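Side-chain contact in yncA (Salmonella typhimurium, PDB 3DR6), which probably transfers an acetyl group from acetyl-CoA to an acceptor, as a putative acetyltransferase of the GNAT family: residues R106-A111 with L163-H168. Residues are numbered along the deposited sequence; the frame is centred on the assembly and turned at random.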
# COMPACT_ATOMS: atom_id res chain seq x y z
N ARG C 106 -14.88 17.43 -3.83
CA ARG C 106 -15.77 16.70 -4.74
C ARG C 106 -15.48 15.19 -4.72
O ARG C 106 -16.41 14.36 -4.66
CB ARG C 106 -15.69 17.27 -6.15
CG ARG C 106 -16.51 16.49 -7.20
CD ARG C 106 -18.03 16.47 -6.91
NE ARG C 106 -18.71 15.56 -7.83
CZ ARG C 106 -19.05 15.86 -9.09
NH1 ARG C 106 -18.79 17.07 -9.61
NH2 ARG C 106 -19.66 14.96 -9.85
N LEU C 107 -14.19 14.83 -4.74
CA LEU C 107 -13.75 13.43 -4.68
C LEU C 107 -14.31 12.69 -3.46
O LEU C 107 -14.78 11.55 -3.56
CB LEU C 107 -12.22 13.37 -4.68
CG LEU C 107 -11.60 12.06 -5.14
CD1 LEU C 107 -11.96 11.80 -6.64
CD2 LEU C 107 -10.09 12.08 -4.89
N ILE C 108 -14.26 13.35 -2.32
CA ILE C 108 -14.74 12.79 -1.05
C ILE C 108 -16.23 12.44 -1.15
O ILE C 108 -16.65 11.39 -0.67
CB ILE C 108 -14.51 13.78 0.11
CG1 ILE C 108 -13.03 13.84 0.47
CG2 ILE C 108 -15.34 13.40 1.34
CD1 ILE C 108 -12.61 15.13 1.20
N ASP C 109 -17.00 13.31 -1.80
CA ASP C 109 -18.42 13.08 -2.03
C ASP C 109 -18.63 11.82 -2.85
O ASP C 109 -19.51 11.02 -2.55
CB ASP C 109 -19.01 14.26 -2.81
CG ASP C 109 -19.10 15.52 -1.99
OD1 ASP C 109 -19.12 15.45 -0.75
OD2 ASP C 109 -19.15 16.61 -2.61
N GLU C 110 -17.80 11.66 -3.89
CA GLU C 110 -17.88 10.49 -4.77
C GLU C 110 -17.50 9.24 -4.00
O GLU C 110 -18.12 8.21 -4.18
CB GLU C 110 -17.01 10.65 -6.03
CG GLU C 110 -17.45 11.78 -6.98
CD GLU C 110 -18.91 11.68 -7.44
OE1 GLU C 110 -19.43 10.55 -7.60
OE2 GLU C 110 -19.52 12.75 -7.65
N ALA C 111 -16.51 9.34 -3.12
CA ALA C 111 -16.12 8.22 -2.25
C ALA C 111 -17.30 7.75 -1.37
O ALA C 111 -17.56 6.55 -1.28
CB ALA C 111 -14.88 8.59 -1.41
N LEU C 163 -9.14 10.28 6.38
CA LEU C 163 -10.44 10.85 6.73
C LEU C 163 -11.44 9.71 6.75
O LEU C 163 -11.65 9.03 5.73
CB LEU C 163 -10.89 11.91 5.71
CG LEU C 163 -12.33 12.43 5.85
CD1 LEU C 163 -12.49 13.23 7.18
CD2 LEU C 163 -12.68 13.31 4.66
N GLN C 164 -12.06 9.49 7.91
CA GLN C 164 -13.14 8.50 8.01
C GLN C 164 -14.42 9.15 7.48
O GLN C 164 -14.77 10.27 7.84
CB GLN C 164 -13.30 8.02 9.46
CG GLN C 164 -14.18 6.79 9.56
CD GLN C 164 -14.21 6.16 10.94
OE1 GLN C 164 -13.16 5.83 11.49
NE2 GLN C 164 -15.41 5.97 11.48
N LEU C 165 -15.10 8.42 6.59
CA LEU C 165 -16.22 8.98 5.82
C LEU C 165 -17.62 8.74 6.41
O LEU C 165 -18.59 9.38 5.99
CB LEU C 165 -16.13 8.44 4.38
CG LEU C 165 -14.82 8.81 3.65
CD1 LEU C 165 -14.77 8.23 2.22
CD2 LEU C 165 -14.66 10.33 3.60
N ASP C 166 -17.73 7.84 7.39
CA ASP C 166 -19.02 7.53 8.03
C ASP C 166 -18.73 6.80 9.34
O ASP C 166 -17.62 6.33 9.56
CB ASP C 166 -19.85 6.62 7.12
CG ASP C 166 -19.23 5.22 6.96
OD1 ASP C 166 -19.51 4.34 7.81
OD2 ASP C 166 -18.49 4.98 5.98
N GLU C 167 -19.74 6.71 10.19
CA GLU C 167 -19.60 6.00 11.45
C GLU C 167 -20.50 4.77 11.53
O GLU C 167 -20.84 4.31 12.62
CB GLU C 167 -19.82 6.96 12.63
CG GLU C 167 -18.68 7.96 12.68
CD GLU C 167 -18.83 8.98 13.77
OE1 GLU C 167 -19.90 9.62 13.84
OE2 GLU C 167 -17.85 9.17 14.52
N HIS C 168 -20.86 4.22 10.37
CA HIS C 168 -21.69 3.01 10.31
C HIS C 168 -20.91 1.73 10.60
O HIS C 168 -19.66 1.69 10.54
CB HIS C 168 -22.37 2.88 8.94
CG HIS C 168 -23.67 3.62 8.86
ND1 HIS C 168 -23.73 4.99 8.73
CD2 HIS C 168 -24.94 3.18 8.89
CE1 HIS C 168 -25.00 5.37 8.71
NE2 HIS C 168 -25.76 4.28 8.81
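Glu110 OE2 is gripped by both NE and NH2 of Arg106, one turn earlier in the helix, and by Arg113 through a further salt bridge. The guanidinium of Arg106 comes side-on, with NE 2.9 Å from Glu110 OE2 at the anti lone pair, whereas NH2 reaches the same oxygen from above the carboxylate plane. This polar cluster turns toward strand 5-8; the contacts that 106-111 makes with 163-168 are all between aliphatic side chains. There Ile108 divides its two branches between two leucines. With chi1 at -73°, CG1 sits beside the backbone N and CG2 anti to it; CG2 lies 3.9 Å from Leu165 CD2, while CD1 reaches Leu163 CD2, Ile108 and Leu163 crossing nearly at right angles. Leu165 also sends its other methyl, CD1, to within 3.6 Å of Ala111 CB, so its fork touches residues on successive turns. Met119 of strand 118-124 packs against both Ile108 and Ala111, and Arg112 donates to the carbonyl of Leu165. Leu163, at the end of strand 154-164, and Leu165 just after it thus pack against the flank of the helix in the right-handed beta-alpha-beta crossover joining parallel strands 83-90 and 118-124, characteristic of the GNAT fold.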